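Local coordinates for protein angiotensin-converting enzyme (Anopheles gambiae, PDB 6S1Y) that probably works as a zinc-dependent peptidase of the angiotensin-converting enzyme family, cleaving small peptides, and holds a gamma-glutamyl glutamate ligand at its metal, at residues A[303-307]-A[308-312]; A[356-359]-A[360-363]; A[454-457]-A[458-461]. One frame throughout, in Å; residues are numbered along the deposited sequence.

Contact 1: residues A[303-307]-A[308-312]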
ATOM      1  N   THR A 303       2.016 -21.799   5.045  1.00 54.62           N
ATOM      2  CA  THR A 303       0.838 -22.499   4.557  1.00 52.62           C
ATOM      3  C   THR A 303       0.699 -22.389   3.048  1.00 54.98           C
ATOM      4  O   THR A 303       0.752 -21.290   2.487  1.00 55.44           O
ATOM      5  CB  THR A 303      -0.419 -21.955   5.225  1.00 54.02           C
ATOM      6  OG1 THR A 303      -0.312 -22.115   6.643  1.00 54.47           O
ATOM      7  CG2 THR A 303      -1.661 -22.682   4.697  1.00 53.05           C
ATOM      8  N   LYS A 304       0.505 -23.534   2.396  1.00 53.81           N
ATOM      9  CA  LYS A 304       0.182 -23.590   0.979  1.00 53.12           C
ATOM     10  C   LYS A 304      -1.215 -23.030   0.737  1.00 53.29           C
ATOM     11  O   LYS A 304      -2.102 -23.136   1.583  1.00 52.31           O
ATOM     12  CB  LYS A 304       0.246 -25.044   0.487  1.00 57.74           C
ATOM     13  CG  LYS A 304       0.048 -25.234  -1.012  1.00 59.93           C
ATOM     14  CD  LYS A 304      -0.606 -26.581  -1.327  1.00 64.68           C
ATOM     15  CE  LYS A 304       0.172 -27.362  -2.384  1.00 72.44           C
ATOM     16  NZ  LYS A 304       0.597 -26.533  -3.555  1.00 72.15           N
ATOM     17  N   LEU A 305      -1.418 -22.442  -0.440  1.00 52.59           N
ATOM     18  CA  LEU A 305      -2.719 -21.832  -0.725  1.00 54.87           C
ATOM     19  C   LEU A 305      -3.788 -22.919  -0.799  1.00 53.59           C
ATOM     20  O   LEU A 305      -3.604 -23.902  -1.514  1.00 52.66           O
ATOM     21  CB  LEU A 305      -2.683 -21.044  -2.043  1.00 51.02           C
ATOM     22  CG  LEU A 305      -1.857 -19.751  -2.049  1.00 51.01           C
ATOM     23  CD1 LEU A 305      -1.753 -19.175  -3.445  1.00 50.34           C
ATOM     24  CD2 LEU A 305      -2.462 -18.717  -1.107  1.00 51.09           C
ATOM     25  N   PRO A 306      -4.917 -22.767  -0.110  1.00 53.82           N
ATOM     26  CA  PRO A 306      -6.007 -23.746  -0.243  1.00 49.04           C
ATOM     27  C   PRO A 306      -6.650 -23.691  -1.614  1.00 52.29           C
ATOM     28  O   PRO A 306      -6.542 -22.706  -2.356  1.00 52.01           O
ATOM     29  CB  PRO A 306      -7.004 -23.323   0.840  1.00 55.17           C
ATOM     30  CG  PRO A 306      -6.767 -21.794   0.988  1.00 52.97           C
ATOM     31  CD  PRO A 306      -5.281 -21.621   0.760  1.00 51.42           C
ATOM     32  N   GLN A 307      -7.360 -24.778  -1.935  1.00 51.59           N
ATOM     33  CA  GLN A 307      -8.021 -24.877  -3.236  1.00 50.72           C
ATOM     34  C   GLN A 307      -9.117 -23.828  -3.384  1.00 48.35           C
ATOM     35  O   GLN A 307      -9.362 -23.338  -4.488  1.00 50.48           O
ATOM     36  CB  GLN A 307      -8.590 -26.298  -3.427  1.00 50.35           C
ATOM     37  CG  GLN A 307      -9.242 -26.529  -4.775  1.00 47.22           C
ATOM     38  CD  GLN A 307      -8.238 -26.503  -5.904  1.00 53.14           C
ATOM     39  OE1 GLN A 307      -7.089 -26.949  -5.746  1.00 55.42           O
ATOM     40  NE2 GLN A 307      -8.647 -25.955  -7.051  1.00 52.77           N
ATOM     41  N   THR A 308      -9.814 -23.498  -2.298  1.00 50.26           N
ATOM     42  CA  THR A 308     -10.795 -22.411  -2.355  1.00 52.47           C
ATOM     43  C   THR A 308     -10.181 -21.146  -2.973  1.00 52.55           C
ATOM     44  O   THR A 308     -10.820 -20.458  -3.786  1.00 52.38           O
ATOM     45  CB  THR A 308     -11.328 -22.119  -0.952  1.00 54.07           C
ATOM     46  OG1 THR A 308     -11.995 -23.281  -0.443  1.00 57.86           O
ATOM     47  CG2 THR A 308     -12.315 -20.973  -0.971  1.00 56.22           C
ATOM     48  N   PHE A 309      -8.924 -20.850  -2.638  1.00 49.11           N
ATOM     49  CA  PHE A 309      -8.271 -19.680  -3.210  1.00 48.87           C
ATOM     50  C   PHE A 309      -8.250 -19.738  -4.734  1.00 49.51           C
ATOM     51  O   PHE A 309      -8.542 -18.736  -5.405  1.00 47.89           O
ATOM     52  CB  PHE A 309      -6.839 -19.544  -2.688  1.00 49.17           C
ATOM     53  CG  PHE A 309      -6.057 -18.507  -3.413  1.00 48.97           C
ATOM     54  CD1 PHE A 309      -5.397 -18.821  -4.593  1.00 49.43           C
ATOM     55  CD2 PHE A 309      -6.022 -17.200  -2.951  1.00 47.40           C
ATOM     56  CE1 PHE A 309      -4.696 -17.849  -5.289  1.00 49.83           C
ATOM     57  CE2 PHE A 309      -5.313 -16.224  -3.638  1.00 48.21           C
ATOM     58  CZ  PHE A 309      -4.655 -16.543  -4.807  1.00 48.84           C
ATOM     59  N   TRP A 310      -7.851 -20.891  -5.304  1.00 47.89           N
ATOM     60  CA  TRP A 310      -7.779 -21.022  -6.755  1.00 48.82           C
ATOM     61  C   TRP A 310      -9.165 -21.036  -7.399  1.00 50.21           C
ATOM     62  O   TRP A 310      -9.320 -20.570  -8.535  1.00 48.07           O
ATOM     63  CB  TRP A 310      -7.013 -22.293  -7.146  1.00 49.88           C
ATOM     64  CG  TRP A 310      -5.586 -22.297  -6.689  1.00 48.81           C
ATOM     65  CD1 TRP A 310      -5.057 -23.001  -5.648  1.00 48.43           C
ATOM     66  CD2 TRP A 310      -4.513 -21.538  -7.248  1.00 48.77           C
ATOM     67  NE1 TRP A 310      -3.715 -22.740  -5.532  1.00 49.80           N
ATOM     68  CE2 TRP A 310      -3.357 -21.832  -6.497  1.00 49.84           C
ATOM     69  CE3 TRP A 310      -4.416 -20.623  -8.308  1.00 46.02           C
ATOM     70  CZ2 TRP A 310      -2.118 -21.248  -6.776  1.00 50.31           C
ATOM     71  CZ3 TRP A 310      -3.198 -20.063  -8.587  1.00 46.60           C
ATOM     72  CH2 TRP A 310      -2.056 -20.375  -7.827  1.00 46.46           C
ATOM     73  N   ASP A 311     -10.176 -21.578  -6.705  1.00 51.83           N
ATOM     74  CA  ASP A 311     -11.501 -21.699  -7.314  1.00 53.36           C
ATOM     75  C   ASP A 311     -12.159 -20.337  -7.467  1.00 51.78           C
ATOM     76  O   ASP A 311     -12.725 -20.024  -8.513  1.00 51.41           O
ATOM     77  CB  ASP A 311     -12.427 -22.581  -6.474  1.00 53.92           C
ATOM     78  CG  ASP A 311     -12.004 -24.034  -6.438  1.00 56.75           C
ATOM     79  OD1 ASP A 311     -11.350 -24.517  -7.407  1.00 56.72           O
ATOM     80  OD2 ASP A 311     -12.348 -24.689  -5.417  1.00 56.59           O
ATOM     81  N   LYS A 312     -12.096 -19.518  -6.410  1.00 51.89           N
ATOM     82  CA  LYS A 312     -12.905 -18.315  -6.285  1.00 51.87           C
ATOM     83  C   LYS A 312     -12.135 -17.016  -6.506  1.00 49.26           C
ATOM     84  O   LYS A 312     -12.760 -15.958  -6.584  1.00 48.19           O
ATOM     85  CB  LYS A 312     -13.566 -18.297  -4.892  1.00 52.98           C
ATOM     86  CG  LYS A 312     -14.485 -19.497  -4.640  1.00 58.05           C
ATOM     87  CD  LYS A 312     -15.033 -19.504  -3.216  1.00 61.56           C
ATOM     88  CE  LYS A 312     -16.007 -20.667  -2.997  1.00 66.79           C
ATOM     89  NZ  LYS A 312     -16.398 -20.839  -1.557  1.00 71.52           N
TER
HETATM   90  O   HOH W   1      -1.916 -23.973  -3.654  1.00 53.55           O
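Leu305 meets Phe309 and Trp310 where a loop runs into the short helix 307-312. Leu305 CD1 lies over one face of the Phe309 ring, 4.0 Å from the ring centroid, in a CH-pi contact displaced toward the rim. The same methyl, Leu305 CD1, is 3.9 Å from Trp310 CZ2, so it sits at the junction of both rings. Phe309 in turn places its CD1 over the centre of the Trp310 ring. Leu305 of the loop also packs on Leu359 and Ile362 of the zinc-binding helix 349-368. A water at the edge of the indole ties it to the loop, accepting from Trp310 NE1 at 2.9 Å and donating to Leu305 O at 2.7 Å.

Gln307 and Asp311 cross at about a right angle. Gln307 bends at its second torsion (chi2 68°), and this turns the amide toward Asp311. Gln307 NE2 donates to Asp311 OD1 at 3.1 Å with a nearly straight bond. The oxygen is met from above the carboxylate plane. Beneath it, Asp311 N donates to Gln307 O at 2.9 Å. The chemistry is thus divided: Leu305 and the two rings form an apolar side, while an amide-carboxylate bond joins two exposed residues.

Contact 2: residues A[356-359]-A[360-363]; sequences HHEL and GHIQ. With ZN (zinc ion), chain G; KSN ((2~{S})-2-[[(4~{S})-4-azanyl-5-oxidanyl-5-oxidanylidene-pentanoyl]amino]pentanedioic acid), chain H.
His361 and His357 reach the same zinc ion from successive turns of helix 349-368. Both belong to the HExxH motif. In His361, CB lies 3.2 Å from Glu358 O, one turn back. CG stands anti to the carbonyl carbon (chi1 -75°), and the ring extends from there toward the metal. On one side of the ring, His361 CD2 is 3.6 Å from Glu358 OE1, which approaches at the ring edge. On the other, ND1 is hydrogen-bonded to His384. At the tip, His361 NE2 binds zinc at 2.0 Å. His357 NE2 does the same at 2.0 Å, and the two ring planes stand at 90°.

Glu385 supplies the third protein ligand. The bound KSN adds its carboxylate, with O15 at 1.9 Å from zinc and O14 more distant at 2.5 Å. Glu358 bends at chi2 (-58°), which brings its carboxylate beside the ligand. Glu358 OE2 accepts a weak hydrogen bond from KSN N06 at 3.2 Å. Asp389, hydrogen-bonded through OD1 to His357 ND1, helps fix that ring.

This part of the helix is buried. Strand 329-332 meets Glu358, His361 and Ile362 through Ala330. Strand 339-342 packs on Leu359 and Ile362, and helix 381-395 covers His356.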
ATOM      1  N   HIS A 356       3.215 -10.888  -5.020  1.00 42.58           N
ATOM      2  CA  HIS A 356       3.761 -11.209  -3.707  1.00 44.17           C
ATOM      3  C   HIS A 356       3.154 -10.343  -2.607  1.00 43.64           C
ATOM      4  O   HIS A 356       2.843 -10.847  -1.524  1.00 44.64           O
ATOM      5  CB  HIS A 356       5.276 -11.047  -3.719  1.00 45.34           C
ATOM      6  CG  HIS A 356       5.981 -12.126  -4.468  1.00 45.75           C
ATOM      7  ND1 HIS A 356       6.109 -12.112  -5.836  1.00 47.72           N
ATOM      8  CD2 HIS A 356       6.576 -13.267  -4.044  1.00 47.43           C
ATOM      9  CE1 HIS A 356       6.759 -13.194  -6.225  1.00 51.49           C
ATOM     10  NE2 HIS A 356       7.055 -13.909  -5.156  1.00 50.18           N
ATOM     11  N   HIS A 357       3.008  -9.037  -2.845  1.00 43.69           N
ATOM     12  CA  HIS A 357       2.377  -8.177  -1.840  1.00 44.66           C
ATOM     13  C   HIS A 357       1.034  -8.759  -1.415  1.00 43.76           C
ATOM     14  O   HIS A 357       0.743  -8.902  -0.219  1.00 43.51           O
ATOM     15  CB  HIS A 357       2.191  -6.750  -2.384  1.00 42.99           C
ATOM     16  CG  HIS A 357       1.421  -5.843  -1.466  1.00 44.56           C
ATOM     17  ND1 HIS A 357       2.025  -5.082  -0.487  1.00 45.56           N
ATOM     18  CD2 HIS A 357       0.091  -5.592  -1.369  1.00 44.40           C
ATOM     19  CE1 HIS A 357       1.102  -4.403   0.173  1.00 44.74           C
ATOM     20  NE2 HIS A 357      -0.078  -4.690  -0.345  1.00 44.41           N
ATOM     21  N   GLU A 358       0.196  -9.094  -2.401  1.00 43.03           N
ATOM     22  CA  GLU A 358      -1.140  -9.610  -2.110  1.00 44.26           C
ATOM     23  C   GLU A 358      -1.083 -10.992  -1.454  1.00 43.83           C
ATOM     24  O   GLU A 358      -1.828 -11.263  -0.504  1.00 44.27           O
ATOM     25  CB  GLU A 358      -1.958  -9.646  -3.401  1.00 43.98           C
ATOM     26  CG  GLU A 358      -2.137  -8.293  -4.087  1.00 43.20           C
ATOM     27  CD  GLU A 358      -2.808  -7.257  -3.199  1.00 44.95           C
ATOM     28  OE1 GLU A 358      -3.549  -7.648  -2.275  1.00 45.17           O
ATOM     29  OE2 GLU A 358      -2.587  -6.037  -3.415  1.00 46.00           O
ATOM     30  N   LEU A 359      -0.193 -11.872  -1.922  1.00 43.73           N
ATOM     31  CA  LEU A 359      -0.103 -13.200  -1.320  1.00 44.90           C
ATOM     32  C   LEU A 359       0.393 -13.117   0.107  1.00 46.43           C
ATOM     33  O   LEU A 359       0.153 -14.045   0.882  1.00 45.80           O
ATOM     34  CB  LEU A 359       0.833 -14.125  -2.109  1.00 46.81           C
ATOM     35  CG  LEU A 359       0.301 -14.699  -3.418  1.00 45.74           C
ATOM     36  CD1 LEU A 359       1.408 -15.386  -4.232  1.00 47.09           C
ATOM     37  CD2 LEU A 359      -0.845 -15.681  -3.154  1.00 47.05           C
ATOM     38  N   GLY A 360       1.091 -12.032   0.457  1.00 45.40           N
ATOM     39  CA  GLY A 360       1.469 -11.829   1.843  1.00 44.76           C
ATOM     40  C   GLY A 360       0.270 -11.544   2.723  1.00 45.18           C
ATOM     41  O   GLY A 360       0.215 -11.995   3.870  1.00 43.68           O
ATOM     42  N   HIS A 361      -0.689 -10.764   2.205  1.00 45.24           N
ATOM     43  CA  HIS A 361      -1.970 -10.587   2.890  1.00 45.52           C
ATOM     44  C   HIS A 361      -2.653 -11.946   3.095  1.00 45.87           C
ATOM     45  O   HIS A 361      -3.080 -12.284   4.203  1.00 44.84           O
ATOM     46  CB  HIS A 361      -2.895  -9.654   2.078  1.00 44.53           C
ATOM     47  CG  HIS A 361      -2.549  -8.191   2.133  1.00 44.93           C
ATOM     48  ND1 HIS A 361      -2.342  -7.512   3.315  1.00 46.07           N
ATOM     49  CD2 HIS A 361      -2.457  -7.262   1.149  1.00 44.28           C
ATOM     50  CE1 HIS A 361      -2.108  -6.238   3.054  1.00 45.46           C
ATOM     51  NE2 HIS A 361      -2.165  -6.061   1.747  1.00 46.62           N
ATOM     52  N   ILE A 362      -2.756 -12.741   2.021  1.00 45.15           N
ATOM     53  CA  ILE A 362      -3.406 -14.048   2.114  1.00 47.04           C
ATOM     54  C   ILE A 362      -2.732 -14.903   3.184  1.00 48.88           C
ATOM     55  O   ILE A 362      -3.393 -15.454   4.068  1.00 48.41           O
ATOM     56  CB  ILE A 362      -3.392 -14.764   0.752  1.00 46.35           C
ATOM     57  CG1 ILE A 362      -4.215 -14.003  -0.282  1.00 43.72           C
ATOM     58  CG2 ILE A 362      -3.933 -16.187   0.913  1.00 47.42           C
ATOM     59  CD1 ILE A 362      -5.682 -13.908   0.031  1.00 46.03           C
ATOM     60  N   GLN A 363      -1.399 -15.012   3.125  1.00 49.08           N
ATOM     61  CA  GLN A 363      -0.673 -15.818   4.098  1.00 47.73           C
ATOM     62  C   GLN A 363      -0.960 -15.347   5.515  1.00 49.68           C
ATOM     63  O   GLN A 363      -1.089 -16.157   6.437  1.00 51.87           O
ATOM     64  CB  GLN A 363       0.822 -15.759   3.813  1.00 48.01           C
ATOM     65  CG  GLN A 363       1.661 -16.611   4.753  1.00 52.49           C
ATOM     66  CD  GLN A 363       1.400 -18.107   4.585  1.00 52.77           C
ATOM     67  OE1 GLN A 363       1.427 -18.860   5.564  1.00 53.40           O
ATOM     68  NE2 GLN A 363       1.153 -18.538   3.343  1.00 49.68           N
TER
HETATM   69 ZN    ZN G 709      -1.660  -4.351   0.835  1.00 45.32          ZN
HETATM   70  C10 KSN H 710      -7.859  -2.542  -0.099  0.62 54.97           C
HETATM   71  C13 KSN H 710      -3.369  -3.510  -0.815  0.62 46.66           C
HETATM   72  C17 KSN H 710      -0.510   1.376  -4.093  0.62 46.93           C
HETATM   73  C02 KSN H 710       0.205   0.226  -3.374  0.62 47.60           C
HETATM   74  C03 KSN H 710      -0.704  -0.786  -2.662  0.62 46.92           C
HETATM   75  C04 KSN H 710      -2.152  -0.857  -3.119  0.62 46.80           C
HETATM   76  C05 KSN H 710      -2.609  -2.234  -3.666  0.62 48.20           C
HETATM   77  C07 KSN H 710      -4.279  -2.665  -1.741  0.62 48.54           C
HETATM   78  C08 KSN H 710      -5.763  -2.970  -1.585  0.62 49.29           C
HETATM   79  C09 KSN H 710      -6.322  -2.548  -0.213  0.62 50.71           C
HETATM   80  N01 KSN H 710       1.142   0.754  -2.377  0.62 47.77           N
HETATM   81  N06 KSN H 710      -3.659  -3.036  -3.021  0.62 47.43           N
HETATM   82  O11 KSN H 710      -8.566  -2.512  -1.155  0.62 55.14           O
HETATM   83  O12 KSN H 710      -8.439  -2.551   1.041  0.62 56.73           O
HETATM   84  O14 KSN H 710      -3.010  -4.652  -1.214  0.62 46.20           O
HETATM   85  O15 KSN H 710      -2.955  -3.082   0.279  0.62 46.88           O
HETATM   86  O16 KSN H 710      -2.143  -2.635  -4.691  0.62 47.41           O
HETATM   87  O18 KSN H 710      -0.886   1.181  -5.281  0.62 47.97           O
HETATM   88  O19 KSN H 710      -0.740   2.504  -3.581  0.62 44.86           O
HETATM   89  O   HOH W   2       0.075 -17.039   0.834  1.00 47.12           O

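Contact 3: residues A[454-457]-A[458-461]; sequences EYNC and KFWE
Asn456 and Trp460 lie side by side, one turn apart at the start of helix 455-467, and point the same way. Glu454 is the N-cap residue of this helix. The Asn456 amide stands at 74° to the indole plane, with ND2 at the ring edge. Asn456 OD1 is 3.6 Å from Trp460 NE1, but the polar atoms of both side chains bond to other groups: Asn456 OD1 accepts from Asp481 N, Trp460 NE1 donates to Asp481 OD2, and Asn456 ND2 donates to Thr476 O. Phe459 places CD2 3.7 Å above the centre of the Trp460 ring.

Beneath these side chains run the backbone bonds of the first turns. Lys458 N donates to Glu454 O at 3.1 Å, and Trp460 N to Asn456 O at 3.1 Å. Further out, Glu477 takes the backbone N-H groups of Asn456 and Cys457 at the helix start, where its negative charge probably interacts favourably with the helix dipole. A disulfide from Cys457 to Cys602 fastens this turn to the C-terminal part of the chain, while the Phe459 ring meets Tyr441 of helix 431-447 edge-to-face.

On the more exposed side, the Glu454 and Lys458 side chains run alongside each other. Glu454 OE1 is hydrogen-bonded to the backbone N of Lys451. Lys458 pairs instead with Glu461, in a weak salt bridge of 3.4 Å between Lys458 NZ and Glu461 OE1.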
ATOM      1  N   GLU A 454      -9.330  25.537   0.179  1.00 49.58           N
ATOM      2  CA  GLU A 454      -7.917  25.355  -0.133  1.00 50.39           C
ATOM      3  C   GLU A 454      -7.564  23.876  -0.311  1.00 47.25           C
ATOM      4  O   GLU A 454      -6.395  23.497  -0.207  1.00 45.90           O
ATOM      5  CB  GLU A 454      -7.049  25.991   0.962  1.00 50.48           C
ATOM      6  CG  GLU A 454      -7.646  25.879   2.350  1.00 55.05           C
ATOM      7  CD  GLU A 454      -6.664  26.158   3.478  1.00 57.69           C
ATOM      8  OE1 GLU A 454      -6.810  25.501   4.540  1.00 57.57           O
ATOM      9  OE2 GLU A 454      -5.767  27.020   3.319  1.00 61.29           O
ATOM     10  N   TYR A 455      -8.549  23.030  -0.601  1.00 47.72           N
ATOM     11  CA  TYR A 455      -8.305  21.588  -0.666  1.00 45.40           C
ATOM     12  C   TYR A 455      -7.224  21.242  -1.689  1.00 43.85           C
ATOM     13  O   TYR A 455      -6.326  20.435  -1.415  1.00 43.52           O
ATOM     14  CB  TYR A 455      -9.597  20.852  -1.024  1.00 44.97           C
ATOM     15  CG  TYR A 455     -10.492  20.439   0.127  1.00 44.11           C
ATOM     16  CD1 TYR A 455     -10.101  20.560   1.445  1.00 45.54           C
ATOM     17  CD2 TYR A 455     -11.730  19.891  -0.133  1.00 45.77           C
ATOM     18  CE1 TYR A 455     -10.945  20.161   2.470  1.00 48.39           C
ATOM     19  CE2 TYR A 455     -12.568  19.484   0.874  1.00 46.08           C
ATOM     20  CZ  TYR A 455     -12.182  19.609   2.157  1.00 46.83           C
ATOM     21  OH  TYR A 455     -13.067  19.186   3.111  1.00 50.33           O
ATOM     22  N   ASN A 456      -7.285  21.840  -2.878  1.00 42.54           N
ATOM     23  CA  ASN A 456      -6.407  21.354  -3.925  1.00 42.44           C
ATOM     24  C   ASN A 456      -5.001  21.921  -3.798  1.00 43.83           C
ATOM     25  O   ASN A 456      -4.021  21.182  -3.960  1.00 41.58           O
ATOM     26  CB  ASN A 456      -6.975  21.658  -5.309  1.00 41.31           C
ATOM     27  CG  ASN A 456      -6.534  20.610  -6.350  1.00 44.09           C
ATOM     28  OD1 ASN A 456      -6.346  19.425  -6.021  1.00 39.75           O
ATOM     29  ND2 ASN A 456      -6.342  21.048  -7.597  1.00 43.11           N
ATOM     30  N   CYS A 457      -4.860  23.213  -3.494  1.00 42.46           N
ATOM     31  CA  CYS A 457      -3.506  23.755  -3.451  1.00 43.55           C
ATOM     32  C   CYS A 457      -2.751  23.332  -2.190  1.00 41.45           C
ATOM     33  O   CYS A 457      -1.527  23.211  -2.241  1.00 41.43           O
ATOM     34  CB  CYS A 457      -3.547  25.276  -3.646  1.00 48.47           C
ATOM     35  SG  CYS A 457      -3.940  25.708  -5.461  1.00 64.56           S
ATOM     36  N   LYS A 458      -3.425  23.041  -1.079  1.00 40.06           N
ATOM     37  CA  LYS A 458      -2.695  22.469   0.051  1.00 43.54           C
ATOM     38  C   LYS A 458      -2.266  21.030  -0.234  1.00 41.61           C
ATOM     39  O   LYS A 458      -1.227  20.580   0.260  1.00 41.55           O
ATOM     40  CB  LYS A 458      -3.528  22.548   1.337  1.00 47.09           C
ATOM     41  CG  LYS A 458      -3.461  23.940   2.026  1.00 51.92           C
ATOM     42  CD  LYS A 458      -2.064  24.226   2.566  1.00 63.09           C
ATOM     43  CE  LYS A 458      -1.995  25.493   3.436  1.00 68.53           C
ATOM     44  NZ  LYS A 458      -0.906  25.386   4.468  1.00 69.06           N
ATOM     45  N   PHE A 459      -3.017  20.303  -1.061  1.00 41.73           N
ATOM     46  CA  PHE A 459      -2.566  18.986  -1.506  1.00 38.82           C
ATOM     47  C   PHE A 459      -1.284  19.094  -2.324  1.00 38.86           C
ATOM     48  O   PHE A 459      -0.241  18.529  -1.961  1.00 37.39           O
ATOM     49  CB  PHE A 459      -3.662  18.323  -2.322  1.00 38.45           C
ATOM     50  CG  PHE A 459      -3.260  16.998  -2.918  1.00 40.07           C
ATOM     51  CD1 PHE A 459      -3.135  15.867  -2.117  1.00 38.11           C
ATOM     52  CD2 PHE A 459      -3.079  16.874  -4.280  1.00 38.32           C
ATOM     53  CE1 PHE A 459      -2.794  14.636  -2.663  1.00 39.60           C
ATOM     54  CE2 PHE A 459      -2.748  15.667  -4.835  1.00 37.70           C
ATOM     55  CZ  PHE A 459      -2.595  14.533  -4.018  1.00 38.40           C
ATOM     56  N   TRP A 460      -1.332  19.842  -3.429  1.00 38.52           N
ATOM     57  CA  TRP A 460      -0.163  19.921  -4.295  1.00 38.22           C
ATOM     58  C   TRP A 460       0.997  20.642  -3.616  1.00 38.74           C
ATOM     59  O   TRP A 460       2.159  20.382  -3.936  1.00 38.54           O
ATOM     60  CB  TRP A 460      -0.530  20.606  -5.610  1.00 39.87           C
ATOM     61  CG  TRP A 460      -1.407  19.754  -6.479  1.00 38.86           C
ATOM     62  CD1 TRP A 460      -2.684  20.027  -6.910  1.00 39.28           C
ATOM     63  CD2 TRP A 460      -1.068  18.472  -7.024  1.00 40.23           C
ATOM     64  NE1 TRP A 460      -3.162  18.975  -7.697  1.00 39.99           N
ATOM     65  CE2 TRP A 460      -2.190  18.011  -7.767  1.00 39.53           C
ATOM     66  CE3 TRP A 460       0.068  17.661  -6.949  1.00 40.38           C
ATOM     67  CZ2 TRP A 460      -2.186  16.798  -8.435  1.00 39.35           C
ATOM     68  CZ3 TRP A 460       0.055  16.441  -7.610  1.00 39.82           C
ATOM     69  CH2 TRP A 460      -1.064  16.030  -8.344  1.00 39.60           C
ATOM     70  N   GLU A 461       0.711  21.529  -2.662  1.00 39.69           N
ATOM     71  CA  GLU A 461       1.788  22.176  -1.920  1.00 42.39           C
ATOM     72  C   GLU A 461       2.525  21.155  -1.062  1.00 39.68           C
ATOM     73  O   GLU A 461       3.762  21.152  -1.015  1.00 37.73           O
ATOM     74  CB  GLU A 461       1.235  23.333  -1.061  1.00 42.98           C
ATOM     75  CG  GLU A 461       2.270  23.979  -0.136  1.00 45.16           C
ATOM     76  CD  GLU A 461       1.662  25.024   0.813  1.00 54.96           C
ATOM     77  OE1 GLU A 461       1.258  24.652   1.938  1.00 58.54           O
ATOM     78  OE2 GLU A 461       1.569  26.210   0.422  1.00 56.03           O
TER

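The three contacts follow one another along the chain, all within the largely helical peptidase fold. Contacts 1 and 2 are neighbours, with centres 12 Å apart. The loop entering helix 307-312 rests on helix 349-368. Thr303 O probably accepts a hydrogen bond from Gln363 NE2, and Phe309 packs against Ile362. Strand 339-342 touches both. Contact 1 thus backs the zinc-binding helix on a side remote from the metal. Contact 3 lies beyond the centre of the chain from contact 1, with centres 44 Å apart. It is 34 Å from contact 2, centre to centre. It lies at the start of helix 455-467, which a disulfide ties to the C-terminal part of the chain.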